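Local coordinates for peptidoglycan-recognition protein LB (Drosophila melanogaster, PDB 7NSY) that hydrolyses the amide bond between N-acetylmuramoyl groups and L-amino acids in peptidoglycan, using zinc, and probably scavenges biologically active peptidoglycan by cutting it into inactive fragments, at residues Ile42-Tyr47 and Leu152-Val157; Ile78-Gly83 and Gly112-Gly117; Gly24-Lys29 and Met65-Gln70. The protein carries 1 engineered substitution. All coordinates share one frame; numbering follows the deposited sequence.

Contact 1 of 3, residues Ile42-Tyr47 and Leu152-Val157; sequences IIHHSY and LGHRQV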
# COMPACT_ATOMS: atom_id res chain seq x y z
N ILE A 42 2.22 2.03 -6.50
CA ILE A 42 0.76 2.10 -6.74
C ILE A 42 0.07 2.43 -5.44
O ILE A 42 0.30 1.75 -4.41
CB ILE A 42 0.28 0.78 -7.37
CG1 ILE A 42 1.12 0.48 -8.63
CG2 ILE A 42 -1.21 0.83 -7.69
CD1 ILE A 42 0.83 -0.83 -9.20
N ILE A 43 -0.82 3.41 -5.48
CA ILE A 43 -1.60 3.84 -4.31
C ILE A 43 -2.99 3.24 -4.32
O ILE A 43 -3.72 3.30 -5.35
CB ILE A 43 -1.68 5.36 -4.29
CG1 ILE A 43 -0.32 6.05 -4.34
CG2 ILE A 43 -2.57 5.84 -3.15
CD1 ILE A 43 0.66 5.61 -3.25
N HIS A 44 -3.38 2.60 -3.25
CA HIS A 44 -4.67 1.95 -2.99
C HIS A 44 -5.34 2.56 -1.77
O HIS A 44 -4.68 3.19 -0.92
CB HIS A 44 -4.51 0.46 -2.75
CG HIS A 44 -3.85 -0.26 -3.85
ND1 HIS A 44 -4.57 -0.75 -4.94
CD2 HIS A 44 -2.56 -0.60 -4.09
CE1 HIS A 44 -3.75 -1.38 -5.74
NE2 HIS A 44 -2.50 -1.33 -5.24
N HIS A 45 -6.63 2.24 -1.62
CA HIS A 45 -7.32 2.37 -0.31
C HIS A 45 -8.00 1.08 0.02
O HIS A 45 -8.19 0.22 -0.83
CB HIS A 45 -8.19 3.62 -0.25
CG HIS A 45 -9.38 3.51 -1.14
ND1 HIS A 45 -10.55 2.91 -0.71
CD2 HIS A 45 -9.60 3.91 -2.41
CE1 HIS A 45 -11.44 2.92 -1.70
NE2 HIS A 45 -10.88 3.53 -2.75
N SER A 46 -8.32 0.87 1.29
CA SER A 46 -8.81 -0.44 1.76
C SER A 46 -10.31 -0.58 1.52
O SER A 46 -10.75 -1.73 1.43
CB SER A 46 -8.41 -0.69 3.19
OG SER A 46 -9.01 0.22 4.09
N TYR A 47 -11.05 0.53 1.46
CA TYR A 47 -12.53 0.55 1.49
C TYR A 47 -13.04 0.03 2.85
O TYR A 47 -13.63 0.84 3.60
CB TYR A 47 -13.11 -0.20 0.29
CG TYR A 47 -14.61 -0.30 0.32
CD1 TYR A 47 -15.40 0.84 0.23
CD2 TYR A 47 -15.25 -1.52 0.48
CE1 TYR A 47 -16.79 0.76 0.26
CE2 TYR A 47 -16.63 -1.62 0.54
CZ TYR A 47 -17.40 -0.48 0.42
OH TYR A 47 -18.76 -0.57 0.44
N LEU A 152 1.43 5.54 -9.74
CA LEU A 152 0.10 5.29 -10.31
C LEU A 152 -0.92 5.22 -9.19
O LEU A 152 -0.59 4.80 -8.07
CB LEU A 152 0.08 3.97 -11.07
CG LEU A 152 1.10 3.82 -12.19
CD1 LEU A 152 1.10 2.40 -12.71
CD2 LEU A 152 0.78 4.81 -13.29
N GLY A 153 -2.16 5.55 -9.48
CA GLY A 153 -3.33 5.23 -8.63
C GLY A 153 -3.95 3.89 -9.00
O GLY A 153 -3.85 3.40 -10.16
N HIS A 154 -4.59 3.20 -8.04
CA HIS A 154 -5.26 1.90 -8.28
C HIS A 154 -6.25 1.98 -9.46
O HIS A 154 -6.27 1.00 -10.20
CB HIS A 154 -5.97 1.42 -7.02
CG HIS A 154 -7.14 2.24 -6.62
ND1 HIS A 154 -7.04 3.40 -5.91
CD2 HIS A 154 -8.43 2.14 -7.01
CE1 HIS A 154 -8.29 3.92 -5.77
NE2 HIS A 154 -9.13 3.16 -6.49
N ARG A 155 -6.88 3.13 -9.66
CA ARG A 155 -7.89 3.19 -10.77
C ARG A 155 -7.18 3.18 -12.11
O ARG A 155 -7.86 3.00 -13.12
CB ARG A 155 -8.79 4.39 -10.70
CG ARG A 155 -8.09 5.67 -11.16
CD ARG A 155 -9.00 6.83 -11.19
NE ARG A 155 -9.99 6.84 -12.23
CZ ARG A 155 -9.78 7.22 -13.48
NH1 ARG A 155 -8.55 7.48 -13.91
NH2 ARG A 155 -10.80 7.26 -14.33
N GLN A 156 -5.86 3.39 -12.19
CA GLN A 156 -5.15 3.23 -13.47
C GLN A 156 -4.82 1.77 -13.83
O GLN A 156 -4.46 1.54 -15.00
CB GLN A 156 -3.86 4.06 -13.43
CG GLN A 156 -4.13 5.55 -13.43
CD GLN A 156 -2.89 6.35 -13.20
OE1 GLN A 156 -2.36 6.44 -12.09
NE2 GLN A 156 -2.32 6.91 -14.27
N VAL A 157 -4.79 0.87 -12.86
CA VAL A 157 -4.18 -0.48 -13.11
C VAL A 157 -5.13 -1.63 -12.79
O VAL A 157 -4.86 -2.77 -13.22
CB VAL A 157 -2.87 -0.64 -12.33
CG1 VAL A 157 -1.81 0.30 -12.85
CG2 VAL A 157 -3.11 -0.49 -10.86
O HOH W 1 -12.04 3.80 -5.35
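The imidazole of His45 turns its edge toward the face of His154, an offset edge-to-face pair with ring centroids 5.2 Å apart and planes at 82°. At the edge of the His154 ring, in its plane, lies Ile43 O. A water sits in the plane of the His45 ring, 2.9 Å from His45 NE2, and also reaches His154 NE2, joining the two rings through their outer nitrogens. His44 meets the same partner differently: its ND1 comes obliquely to His154 CB at 3.3 Å.

These rings crown the end of a parallel strand pair in the mixed sheet of the amidase 2 fold, where 149-153 is the outermost strand beside 38-45. The pair illustrates how a strand end can deliver metal ligands: His44 and His154 are zinc ligands of the enzyme, as is position 162, an engineered serine here. Regular pairing begins with Ile43 N donating to Leu152 O over 2.9 Å. One step on, Ile43 O accepts from His154 N at 2.8 Å and, more weakly, from His154 ND1. With CG lodged between its backbone N and carbonyl carbon (chi1 68°), the His154 ring is turned edge-on to Ile43 O, which brings ND1 near it. NE2 of His44 is held by His102 ND1, outside the two segments.

Beyond Gly153 the chain curls into a turn, and Gln156 OE1 takes the Gly153 N-H at 2.8 Å, nearly straight at 161°. The turn carries Val157 back over the sheet face that bears Ile42 and Leu152, so that Val157 CG2 rests 3.9 Å from Ile42 CG2.

Contact 2 of 3, residues Ile78-Gly83 and Gly112-Gly117; sequences IGYSFG and GIVLIG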
# COMPACT_ATOMS: atom_id res chain seq x y z
N ILE A 78 -1.64 -10.82 3.30
CA ILE A 78 -2.24 -9.50 2.96
C ILE A 78 -1.69 -9.07 1.60
O ILE A 78 -0.52 -9.30 1.29
CB ILE A 78 -1.90 -8.46 4.04
CG1 ILE A 78 -2.71 -7.19 3.85
CG2 ILE A 78 -0.40 -8.16 4.11
CD1 ILE A 78 -2.53 -6.17 4.96
N GLY A 79 -2.53 -8.59 0.70
CA GLY A 79 -2.11 -8.38 -0.68
C GLY A 79 -1.20 -7.20 -0.90
O GLY A 79 -0.51 -7.16 -1.92
N TYR A 80 -1.20 -6.25 -0.00
CA TYR A 80 -0.45 -4.99 -0.19
C TYR A 80 0.97 -5.09 0.35
O TYR A 80 1.27 -5.83 1.26
CB TYR A 80 -1.17 -3.87 0.54
CG TYR A 80 -2.61 -3.74 0.14
CD1 TYR A 80 -3.62 -4.14 1.00
CD2 TYR A 80 -2.94 -3.22 -1.09
CE1 TYR A 80 -4.96 -3.99 0.66
CE2 TYR A 80 -4.25 -3.07 -1.44
CZ TYR A 80 -5.25 -3.44 -0.56
OH TYR A 80 -6.57 -3.29 -0.94
N SER A 81 1.83 -4.27 -0.22
CA SER A 81 3.22 -4.17 0.24
C SER A 81 3.33 -3.53 1.61
O SER A 81 4.10 -3.97 2.48
CB SER A 81 4.08 -3.43 -0.77
OG SER A 81 3.91 -3.91 -2.10
N PHE A 82 2.61 -2.44 1.79
CA PHE A 82 2.61 -1.62 3.00
C PHE A 82 1.22 -1.03 3.21
O PHE A 82 0.50 -0.79 2.23
CB PHE A 82 3.58 -0.44 2.95
CG PHE A 82 5.01 -0.88 2.86
CD1 PHE A 82 5.59 -1.15 1.63
CD2 PHE A 82 5.76 -1.09 4.02
CE1 PHE A 82 6.90 -1.60 1.56
CE2 PHE A 82 7.06 -1.55 3.92
CZ PHE A 82 7.62 -1.78 2.72
N GLY A 83 0.85 -0.80 4.44
CA GLY A 83 -0.32 -0.03 4.82
C GLY A 83 0.08 1.27 5.49
O GLY A 83 1.19 1.40 6.10
N GLY A 112 2.93 -1.70 -3.60
CA GLY A 112 1.51 -1.35 -3.48
C GLY A 112 1.25 -0.84 -2.10
O GLY A 112 1.41 -1.58 -1.12
N ILE A 113 0.86 0.41 -1.93
CA ILE A 113 0.68 1.10 -0.63
C ILE A 113 -0.81 1.30 -0.42
O ILE A 113 -1.45 1.99 -1.26
CB ILE A 113 1.40 2.45 -0.65
CG1 ILE A 113 2.89 2.29 -0.97
CG2 ILE A 113 1.19 3.15 0.69
CD1 ILE A 113 3.63 3.57 -1.12
N VAL A 114 -1.37 0.72 0.61
CA VAL A 114 -2.80 0.91 0.94
C VAL A 114 -2.93 1.98 2.00
O VAL A 114 -2.33 1.86 3.12
CB VAL A 114 -3.53 -0.39 1.27
CG1 VAL A 114 -3.06 -1.07 2.55
CG2 VAL A 114 -5.06 -0.13 1.33
N LEU A 115 -3.69 3.03 1.75
CA LEU A 115 -4.11 3.99 2.78
C LEU A 115 -5.34 3.41 3.44
O LEU A 115 -6.38 3.19 2.77
CB LEU A 115 -4.37 5.35 2.14
CG LEU A 115 -3.14 6.27 2.05
CD1 LEU A 115 -2.04 5.71 1.19
CD2 LEU A 115 -3.56 7.66 1.53
N ILE A 116 -5.27 3.07 4.71
CA ILE A 116 -6.39 2.40 5.40
C ILE A 116 -7.57 3.36 5.49
O ILE A 116 -7.40 4.49 5.88
CB ILE A 116 -5.91 1.90 6.79
CG1 ILE A 116 -4.85 0.81 6.60
CG2 ILE A 116 -7.10 1.38 7.59
CD1 ILE A 116 -4.10 0.43 7.87
N GLY A 117 -8.72 2.86 5.04
CA GLY A 117 -9.94 3.65 5.12
C GLY A 117 -10.66 3.66 3.81
O GLY A 117 -10.15 3.17 2.80
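Val114 presses its CB onto the middle of the Tyr80 ring, a CH-pi contact in which the carbon stands 3.6 Å from the ring centroid and only 7° off the normal. Both methyls share the same face: CG1 lies 3.5 Å from Tyr80 CD1 near the root of the ring, while CG2 leans toward the phenolic end, 3.8 Å from Tyr80 CZ. Val114 CG2 gets there by standing anti to its own backbone N, which spreads the two branches along the length of the tyrosine.

This packing of valine on ring is one tight part of the contact; the other is the backbone, a pair of neighbouring parallel strands, 82-84 and 110-115, inside the mixed sheet of the amidase domain. Val114 N gives a nearly straight bond (169°) to Phe82 O at 2.9 Å. Gly112 O takes Phe82 N at 3.3 Å and, weakly, Ser81 N. The side chain of Ser81 adds to this end of the ladder: its OG, turned beside its own backbone N (chi1 -49°), faces the Gly112 N-H and accepts Gly112 N at 2.8 Å. Gly83 CA makes a CA-H...O contact of 3.2 Å with Val114 O. On the opposite side of the sheet, Phe82 and Ile113 both lean on Leu135 of helix 126-141.

The looser side is the phenolic end of Tyr80. The residue is partly exposed, and its OH lies 4.2 Å from Val114 CG2. Tyr80 also meets the ring of the zinc ligand His44, and it is inferred to be essential for coordinating the zinc-bound water. An apolar bed under one ring face is consistent with fixing the ring while its hydroxyl is left to the zinc site.

Contact 3 of 3, residues Gly24-Lys29 and Met65-Gln70; sequences GARLPK and MQDFHQ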
# COMPACT_ATOMS: atom_id res chain seq x y z
N GLY A 24 1.57 -7.93 14.76
CA GLY A 24 1.11 -9.29 15.12
C GLY A 24 0.69 -10.08 13.89
O GLY A 24 -0.22 -10.96 13.98
N ALA A 25 1.33 -9.86 12.74
CA ALA A 25 0.98 -10.56 11.50
C ALA A 25 1.18 -12.07 11.69
O ALA A 25 2.19 -12.52 12.30
CB ALA A 25 1.81 -10.05 10.38
N ARG A 26 0.30 -12.82 11.07
CA ARG A 26 0.53 -14.26 10.82
C ARG A 26 1.66 -14.37 9.81
O ARG A 26 1.82 -13.48 8.95
CB ARG A 26 -0.78 -14.86 10.32
CG ARG A 26 -0.81 -16.32 9.91
CD ARG A 26 -2.22 -16.69 9.46
NE ARG A 26 -3.22 -16.30 10.44
CZ ARG A 26 -4.11 -15.31 10.37
NH1 ARG A 26 -4.27 -14.57 9.29
NH2 ARG A 26 -4.88 -15.06 11.42
N LEU A 27 2.44 -15.46 9.85
CA LEU A 27 3.43 -15.66 8.78
C LEU A 27 2.73 -15.74 7.43
O LEU A 27 1.61 -16.23 7.34
CB LEU A 27 4.22 -16.96 9.04
CG LEU A 27 5.21 -16.89 10.21
CD1 LEU A 27 5.81 -18.25 10.52
CD2 LEU A 27 6.31 -15.88 9.93
N PRO A 28 3.44 -15.39 6.35
CA PRO A 28 2.92 -15.68 5.02
C PRO A 28 2.82 -17.19 4.79
O PRO A 28 3.63 -17.93 5.40
CB PRO A 28 3.95 -15.07 4.07
CG PRO A 28 4.70 -14.08 4.95
CD PRO A 28 4.74 -14.71 6.32
N LYS A 29 1.88 -17.62 3.96
CA LYS A 29 1.79 -19.06 3.58
C LYS A 29 2.97 -19.41 2.68
O LYS A 29 3.52 -20.54 2.80
CB LYS A 29 0.49 -19.30 2.83
CG LYS A 29 -0.80 -19.15 3.64
CD LYS A 29 -1.91 -20.17 3.25
CE LYS A 29 -2.96 -19.69 2.27
NZ LYS A 29 -3.99 -18.84 2.92
N MET A 65 -7.26 -7.03 7.54
CA MET A 65 -7.02 -7.19 6.08
C MET A 65 -6.26 -8.50 5.84
O MET A 65 -6.56 -9.25 4.89
CB MET A 65 -6.20 -6.03 5.50
CG MET A 65 -6.97 -4.79 5.32
SD MET A 65 -6.10 -3.43 4.50
CE MET A 65 -4.96 -2.95 5.80
N GLN A 66 -5.26 -8.82 6.63
CA GLN A 66 -4.51 -10.05 6.46
C GLN A 66 -5.48 -11.24 6.62
O GLN A 66 -5.37 -12.20 5.85
CB GLN A 66 -3.33 -10.13 7.42
CG GLN A 66 -2.53 -11.40 7.18
CD GLN A 66 -1.44 -11.67 8.15
OE1 GLN A 66 -1.68 -11.65 9.36
NE2 GLN A 66 -0.27 -11.97 7.61
N ASP A 67 -6.35 -11.18 7.62
CA ASP A 67 -7.27 -12.31 7.89
C ASP A 67 -8.20 -12.47 6.70
O ASP A 67 -8.43 -13.63 6.23
CB ASP A 67 -8.07 -12.07 9.16
CG ASP A 67 -7.27 -12.23 10.43
OD1 ASP A 67 -6.11 -12.67 10.37
OD2 ASP A 67 -7.86 -11.95 11.48
N PHE A 68 -8.69 -11.39 6.15
CA PHE A 68 -9.61 -11.47 5.00
C PHE A 68 -8.87 -12.10 3.83
O PHE A 68 -9.36 -13.01 3.15
CB PHE A 68 -10.18 -10.12 4.65
CG PHE A 68 -11.15 -10.12 3.49
CD1 PHE A 68 -12.27 -10.92 3.52
CD2 PHE A 68 -10.94 -9.27 2.41
CE1 PHE A 68 -13.15 -10.92 2.44
CE2 PHE A 68 -11.83 -9.27 1.35
CZ PHE A 68 -12.92 -10.10 1.37
N HIS A 69 -7.66 -11.66 3.53
CA HIS A 69 -6.92 -12.13 2.35
C HIS A 69 -6.47 -13.57 2.56
O HIS A 69 -6.65 -14.40 1.64
CB HIS A 69 -5.74 -11.20 2.07
CG HIS A 69 -6.17 -9.91 1.52
ND1 HIS A 69 -5.29 -8.85 1.27
CD2 HIS A 69 -7.41 -9.43 1.23
CE1 HIS A 69 -5.94 -7.81 0.82
NE2 HIS A 69 -7.26 -8.15 0.78
N GLN A 70 -5.86 -13.90 3.69
CA GLN A 70 -5.35 -15.27 3.92
C GLN A 70 -6.47 -16.25 4.22
O GLN A 70 -6.45 -17.39 3.64
CB GLN A 70 -4.39 -15.33 5.10
CG GLN A 70 -3.06 -14.70 4.81
CD GLN A 70 -2.12 -14.93 5.96
OE1 GLN A 70 -2.48 -14.69 7.11
NE2 GLN A 70 -0.89 -15.31 5.67
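The loop between strands 17-18 and 38-45 is laid against the later turns of helix 55-72, where Gln66 takes hold of the backbone of Arg26. The Gln66 amide works in both directions: its OE1 receives Arg26 N at 2.9 Å on a lone pair in the carbonyl plane, while its NE2 donates to Arg26 O at 2.9 Å, tilted 28° from that carbonyl's plane. NE2 has a second acceptor in Asp77 OD1.

One helical turn further, Gln70 repeats the theme, illustrating how glutamines spaced i, i+4 on one helix face can hold a polyproline II-like stretch, here Ala25-Pro28. Gln70 NE2 donates to Leu27 O at 3.1 Å and also to Asn76 O. Its OE1 accepts Arg26 NH1 at 2.8 Å, in the plane of the guanidinium and nearly straight (166°). The two side chains run antiparallel alongside one another, and Arg26 CD comes to 3.1 Å from Gln70 OE1.

Because the Arg26 chain bends at chi3 (-51°), the guanidinium swings onto Asp67 as well. NH1 and NH2 grip end-on a single oxygen, Asp67 OD1, each at 2.9 Å, in a salt bridge. Both nitrogens come from one face of the carboxylate, NH1 on the anti side and NH2 from above the plane. On the other side of Gln70 from the guanidinium, the bent Lys29 chain passes Gln70 and bonds Trp75 O through NZ.

Overall arrangement
Contacts 1 and 2 lie 9 Å apart, centre to centre, and share the mixed sheet, since strands 38-45 and 110-115 are neighbours in it; His44 N is 2.8 Å from Ile113 O. Contact 3 sits peripherally, about 13 Å from contact 2 and 20 Å from contact 1, on helix 55-72, which touches the others through Met65 and through His69 ND1, 2.8 Å from Gly79 N. Along the chain both segments of contact 3 precede those of contact 2, contact 2 nests within contact 1, and contacts 1 and 3 interleave. The two sheet contacts bring together His44, His154 and Tyr80 of the zinc site, while contact 3 ties the loop before strand 38-45 to helix 55-72.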